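Pectate lyase 47 (Bacillus sp. TS-47, PDB 1VBL) probably cleaves pectate, the de-esterified backbone of pectin, by calcium-dependent beta-elimination, as a secreted, thermostable polysaccharide lyase of family 1. Local coordinates at residues I126-G140 with G149-I163. Numbering follows the deposited sequence.
Sequences IMVYVGSNTSIIGVG and GFLIKNVDNVIIRNI
M127 curls over G149 at the start of two successive parallel ladders, 127-129 on 149-153 and 134-138 on 156-161, which stack neighbouring coils of the right-handed parallel beta-helix of pectate lyases. Its CE lies 3.6 Å from G149 C, and a CB on G149 would crowd this methyl; the side chain also comes near the calcium ligand D190. V128 sits alongside F150, its carbonyl accepting a nearly straight bond from L151 N (177°). The CE1 atom of Y129 presses on L151 CD2, while V130 drops CG2 onto F150 CD1. In the turn between ladders, S132 OG, beside its own backbone N (chi1 -64°), accepts D156 N at 2.9 Å. The amides of N133 and N157 meet with planes 69° apart: N157 ND2 reaches a lone pair of N133 OD1 at 3.0 Å, N157 OD1 turns to T22 and G23, and N133 ND2 bonds the S56 carbonyl. Inside the coil, I136 CD1 lies over one face of the F150 ring, 3.8 Å from its centroid, and I160 lies alongside I136, its CD1 against I136 CB. I137 CD1 rests on R161 CB; that arginine pairs with D203 and E6. N162 ND2 meets G140 O on a lone pair at 2.8 Å, but G138 O from above its carbonyl plane, at 2.9 Å; its OD1 takes the N-H of G413. An alanine here would probably leave both carbonyls without this donor and G413 N without its acceptor. A water lies 2.9 Å from both G140 O and N162 O.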
loop_
_atom_site.group_PDB
_atom_site.type_symbol
_atom_site.label_atom_id
_atom_site.label_comp_id
_atom_site.label_asym_id
_atom_site.label_seq_id
_atom_site.Cartn_x
_atom_site.Cartn_y
_atom_site.Cartn_z
ATOM N N ILE A 126 -10.074 11.449 -8.506
ATOM C CA ILE A 126 -9.887 10.838 -7.192
ATOM C C ILE A 126 -8.462 10.648 -6.676
ATOM O O ILE A 126 -8.271 10.438 -5.479
ATOM C CB ILE A 126 -10.615 9.479 -7.103
ATOM C CG1 ILE A 126 -9.879 8.420 -7.926
ATOM C CG2 ILE A 126 -12.058 9.638 -7.603
ATOM C CD1 ILE A 126 -10.497 7.035 -7.817
ATOM N N MET A 127 -7.467 10.694 -7.558
ATOM C CA MET A 127 -6.087 10.546 -7.103
ATOM C C MET A 127 -5.536 11.946 -6.875
ATOM O O MET A 127 -5.298 12.703 -7.821
ATOM C CB MET A 127 -5.246 9.785 -8.130
ATOM C CG MET A 127 -5.661 8.322 -8.298
ATOM S SD MET A 127 -5.926 7.445 -6.714
ATOM C CE MET A 127 -4.284 7.482 -6.042
ATOM N N VAL A 128 -5.358 12.285 -5.603
ATOM C CA VAL A 128 -4.882 13.601 -5.190
ATOM C C VAL A 128 -3.361 13.694 -5.117
ATOM O O VAL A 128 -2.717 12.936 -4.389
ATOM C CB VAL A 128 -5.474 13.967 -3.802
ATOM C CG1 VAL A 128 -5.007 15.343 -3.365
ATOM C CG2 VAL A 128 -6.996 13.917 -3.861
ATOM N N TYR A 129 -2.792 14.630 -5.873
ATOM C CA TYR A 129 -1.345 14.832 -5.876
ATOM C C TYR A 129 -0.897 15.544 -4.603
ATOM O O TYR A 129 -1.574 16.457 -4.120
ATOM C CB TYR A 129 -0.923 15.675 -7.081
ATOM C CG TYR A 129 -0.831 14.907 -8.375
ATOM C CD1 TYR A 129 0.256 14.073 -8.638
ATOM C CD2 TYR A 129 -1.828 15.014 -9.342
ATOM C CE1 TYR A 129 0.348 13.367 -9.835
ATOM C CE2 TYR A 129 -1.749 14.313 -10.537
ATOM C CZ TYR A 129 -0.660 13.492 -10.777
ATOM O OH TYR A 129 -0.589 12.792 -11.956
ATOM N N VAL A 130 0.249 15.128 -4.072
ATOM C CA VAL A 130 0.804 15.736 -2.866
ATOM C C VAL A 130 2.176 16.310 -3.206
ATOM O O VAL A 130 3.036 15.607 -3.740
ATOM C CB VAL A 130 0.961 14.702 -1.720
ATOM C CG1 VAL A 130 1.502 15.389 -0.464
ATOM C CG2 VAL A 130 -0.380 14.047 -1.418
ATOM N N GLY A 131 2.374 17.590 -2.909
ATOM C CA GLY A 131 3.649 18.223 -3.196
ATOM C C GLY A 131 4.686 17.948 -2.119
ATOM O O GLY A 131 4.376 17.354 -1.086
ATOM N N SER A 132 5.919 18.381 -2.359
ATOM C CA SER A 132 7.003 18.186 -1.399
ATOM C C SER A 132 6.780 19.003 -0.128
ATOM O O SER A 132 6.047 19.993 -0.136
ATOM C CB SER A 132 8.344 18.583 -2.028
ATOM O OG SER A 132 8.665 17.741 -3.121
ATOM N N ASN A 133 7.420 18.580 0.959
ATOM C CA ASN A 133 7.316 19.264 2.246
ATOM C C ASN A 133 5.868 19.401 2.695
ATOM O O ASN A 133 5.394 20.497 3.017
ATOM C CB ASN A 133 7.972 20.642 2.148
ATOM C CG ASN A 133 9.345 20.575 1.525
ATOM O OD1 ASN A 133 10.185 19.777 1.940
ATOM N ND2 ASN A 133 9.583 21.409 0.518
ATOM N N THR A 134 5.172 18.274 2.731
ATOM C CA THR A 134 3.778 18.266 3.122
ATOM C C THR A 134 3.513 17.269 4.239
ATOM O O THR A 134 4.079 16.177 4.261
ATOM C CB THR A 134 2.869 17.881 1.927
ATOM O OG1 THR A 134 3.158 18.726 0.806
ATOM C CG2 THR A 134 1.394 18.028 2.307
ATOM N N SER A 135 2.664 17.668 5.177
ATOM C CA SER A 135 2.257 16.795 6.264
ATOM C C SER A 135 0.736 16.769 6.208
ATOM O O SER A 135 0.090 17.807 6.338
ATOM C CB SER A 135 2.710 17.331 7.631
ATOM O OG SER A 135 4.094 17.108 7.851
ATOM N N ILE A 136 0.173 15.591 5.967
ATOM C CA ILE A 136 -1.275 15.432 5.933
ATOM C C ILE A 136 -1.560 14.612 7.180
ATOM O O ILE A 136 -1.156 13.447 7.284
ATOM C CB ILE A 136 -1.740 14.694 4.661
ATOM C CG1 ILE A 136 -1.285 15.478 3.424
ATOM C CG2 ILE A 136 -3.261 14.556 4.665
ATOM C CD1 ILE A 136 -1.707 14.875 2.094
ATOM N N ILE A 137 -2.245 15.244 8.128
ATOM C CA ILE A 137 -2.534 14.638 9.421
ATOM C C ILE A 137 -4.013 14.598 9.767
ATOM O O ILE A 137 -4.693 15.622 9.735
ATOM C CB ILE A 137 -1.817 15.431 10.542
ATOM C CG1 ILE A 137 -0.331 15.595 10.205
ATOM C CG2 ILE A 137 -2.022 14.747 11.882
ATOM C CD1 ILE A 137 0.428 14.301 10.033
ATOM N N GLY A 138 -4.502 13.413 10.122
ATOM C CA GLY A 138 -5.897 13.279 10.483
ATOM C C GLY A 138 -6.167 13.837 11.869
ATOM O O GLY A 138 -5.312 13.770 12.758
ATOM N N VAL A 139 -7.358 14.396 12.055
ATOM C CA VAL A 139 -7.746 14.956 13.343
ATOM C C VAL A 139 -8.498 13.932 14.188
ATOM O O VAL A 139 -9.413 13.265 13.706
ATOM C CB VAL A 139 -8.659 16.199 13.164
ATOM C CG1 VAL A 139 -9.168 16.675 14.518
ATOM C CG2 VAL A 139 -7.896 17.308 12.460
ATOM N N GLY A 140 -8.095 13.804 15.447
ATOM C CA GLY A 140 -8.765 12.893 16.360
ATOM C C GLY A 140 -8.792 11.416 16.008
ATOM O O GLY A 140 -7.822 10.863 15.493
ATOM N N GLY A 149 -7.283 8.296 -3.390
ATOM C CA GLY A 149 -6.017 8.043 -2.730
ATOM C C GLY A 149 -5.044 9.177 -2.963
ATOM O O GLY A 149 -5.315 10.088 -3.753
ATOM N N PHE A 150 -3.911 9.136 -2.269
ATOM C CA PHE A 150 -2.899 10.169 -2.430
ATOM C C PHE A 150 -1.818 9.695 -3.380
ATOM O O PHE A 150 -1.335 8.567 -3.277
ATOM C CB PHE A 150 -2.260 10.525 -1.085
ATOM C CG PHE A 150 -3.131 11.371 -0.208
ATOM C CD1 PHE A 150 -3.594 12.608 -0.652
ATOM C CD2 PHE A 150 -3.491 10.933 1.063
ATOM C CE1 PHE A 150 -4.407 13.398 0.159
ATOM C CE2 PHE A 150 -4.303 11.712 1.882
ATOM C CZ PHE A 150 -4.763 12.948 1.431
ATOM N N LEU A 151 -1.443 10.574 -4.302
ATOM C CA LEU A 151 -0.407 10.276 -5.275
ATOM C C LEU A 151 0.817 11.092 -4.872
ATOM O O LEU A 151 0.842 12.317 -5.021
ATOM C CB LEU A 151 -0.872 10.679 -6.678
ATOM C CG LEU A 151 -0.481 9.790 -7.859
ATOM C CD1 LEU A 151 -1.119 8.417 -7.699
ATOM C CD2 LEU A 151 -0.958 10.431 -9.163
ATOM N N ILE A 152 1.818 10.408 -4.332
ATOM C CA ILE A 152 3.051 11.059 -3.912
ATOM C C ILE A 152 4.026 10.771 -5.044
ATOM O O ILE A 152 4.791 9.805 -4.995
ATOM C CB ILE A 152 3.553 10.453 -2.583
ATOM C CG1 ILE A 152 2.436 10.527 -1.535
ATOM C CG2 ILE A 152 4.774 11.214 -2.081
ATOM C CD1 ILE A 152 2.772 9.859 -0.209
ATOM N N LYS A 153 3.975 11.617 -6.071
ATOM C CA LYS A 153 4.788 11.442 -7.264
ATOM C C LYS A 153 5.848 12.506 -7.526
ATOM O O LYS A 153 5.546 13.697 -7.606
ATOM C CB LYS A 153 3.866 11.341 -8.480
ATOM C CG LYS A 153 4.580 11.041 -9.783
ATOM C CD LYS A 153 3.575 10.805 -10.894
ATOM C CE LYS A 153 4.249 10.356 -12.177
ATOM N NZ LYS A 153 3.230 9.940 -13.182
ATOM N N ASN A 154 7.089 12.049 -7.680
ATOM C CA ASN A 154 8.227 12.918 -7.946
ATOM C C ASN A 154 8.396 14.040 -6.931
ATOM O O ASN A 154 8.782 15.154 -7.281
ATOM C CB ASN A 154 8.127 13.509 -9.358
ATOM C CG ASN A 154 8.143 12.443 -10.434
ATOM O OD1 ASN A 154 9.029 11.588 -10.463
ATOM N ND2 ASN A 154 7.163 12.487 -11.329
ATOM N N VAL A 155 8.104 13.747 -5.669
ATOM C CA VAL A 155 8.257 14.748 -4.622
ATOM C C VAL A 155 9.136 14.205 -3.506
ATOM O O VAL A 155 9.571 13.053 -3.555
ATOM C CB VAL A 155 6.887 15.178 -4.046
ATOM C CG1 VAL A 155 6.100 15.917 -5.109
ATOM C CG2 VAL A 155 6.108 13.961 -3.558
ATOM N N ASP A 156 9.415 15.038 -2.511
ATOM C CA ASP A 156 10.244 14.615 -1.392
ATOM C C ASP A 156 9.734 15.199 -0.092
ATOM O O ASP A 156 9.090 16.249 -0.082
ATOM C CB ASP A 156 11.701 15.073 -1.572
ATOM C CG ASP A 156 12.289 14.673 -2.911
ATOM O OD1 ASP A 156 12.046 15.384 -3.909
ATOM O OD2 ASP A 156 12.992 13.643 -2.966
ATOM N N ASN A 157 10.023 14.505 1.003
ATOM C CA ASN A 157 9.668 14.967 2.334
ATOM C C ASN A 157 8.172 15.112 2.583
ATOM O O ASN A 157 7.638 16.225 2.639
ATOM C CB ASN A 157 10.383 16.298 2.583
ATOM C CG ASN A 157 10.410 16.672 4.032
ATOM O OD1 ASN A 157 10.519 15.805 4.897
ATOM N ND2 ASN A 157 10.332 17.968 4.314
ATOM N N VAL A 158 7.506 13.976 2.763
ATOM C CA VAL A 158 6.068 13.953 2.983
ATOM C C VAL A 158 5.707 13.055 4.161
ATOM O O VAL A 158 6.241 11.957 4.307
ATOM C CB VAL A 158 5.331 13.447 1.721
ATOM C CG1 VAL A 158 3.830 13.361 1.979
ATOM C CG2 VAL A 158 5.619 14.377 0.556
ATOM N N ILE A 159 4.799 13.541 4.999
ATOM C CA ILE A 159 4.345 12.800 6.167
ATOM C C ILE A 159 2.825 12.619 6.116
ATOM O O ILE A 159 2.088 13.583 5.932
ATOM C CB ILE A 159 4.685 13.551 7.476
ATOM C CG1 ILE A 159 6.200 13.648 7.657
ATOM C CG2 ILE A 159 4.052 12.835 8.663
ATOM C CD1 ILE A 159 6.619 14.355 8.950
ATOM N N ILE A 160 2.366 11.381 6.277
ATOM C CA ILE A 160 0.933 11.087 6.277
ATOM C C ILE A 160 0.645 10.300 7.549
ATOM O O ILE A 160 1.194 9.214 7.749
ATOM C CB ILE A 160 0.524 10.219 5.073
ATOM C CG1 ILE A 160 1.026 10.849 3.770
ATOM C CG2 ILE A 160 -1.000 10.048 5.059
ATOM C CD1 ILE A 160 0.462 12.219 3.478
ATOM N N ARG A 161 -0.215 10.834 8.411
ATOM C CA ARG A 161 -0.510 10.154 9.667
ATOM C C ARG A 161 -1.940 10.304 10.170
ATOM O O ARG A 161 -2.652 11.247 9.817
ATOM C CB ARG A 161 0.410 10.671 10.779
ATOM C CG ARG A 161 1.900 10.683 10.464
ATOM C CD ARG A 161 2.680 11.304 11.619
ATOM N NE ARG A 161 2.774 10.418 12.780
ATOM C CZ ARG A 161 3.188 10.804 13.985
ATOM N NH1 ARG A 161 3.537 12.069 14.199
ATOM N NH2 ARG A 161 3.282 9.921 14.974
ATOM N N ASN A 162 -2.328 9.355 11.014
ATOM C CA ASN A 162 -3.623 9.336 11.684
ATOM C C ASN A 162 -4.882 9.372 10.825
ATOM O O ASN A 162 -5.879 9.988 11.205
ATOM C CB ASN A 162 -3.656 10.480 12.696
ATOM C CG ASN A 162 -4.637 10.233 13.820
ATOM O OD1 ASN A 162 -4.737 9.119 14.333
ATOM N ND2 ASN A 162 -5.356 11.271 14.218
ATOM N N ILE A 163 -4.853 8.693 9.683
ATOM C CA ILE A 163 -6.017 8.668 8.810
ATOM C C ILE A 163 -6.442 7.238 8.483
ATOM O O ILE A 163 -5.606 6.350 8.338
ATOM C CB ILE A 163 -5.727 9.413 7.485
ATOM C CG1 ILE A 163 -5.497 10.900 7.767
ATOM C CG2 ILE A 163 -6.874 9.215 6.504
ATOM C CD1 ILE A 163 -4.940 11.666 6.582
HETATM O O HOH W 1 3.069 14.222 -6.298
HETATM O O HOH W 2 11.097 18.268 -4.159
HETATM O O HOH W 3 -8.228 9.608 12.885
#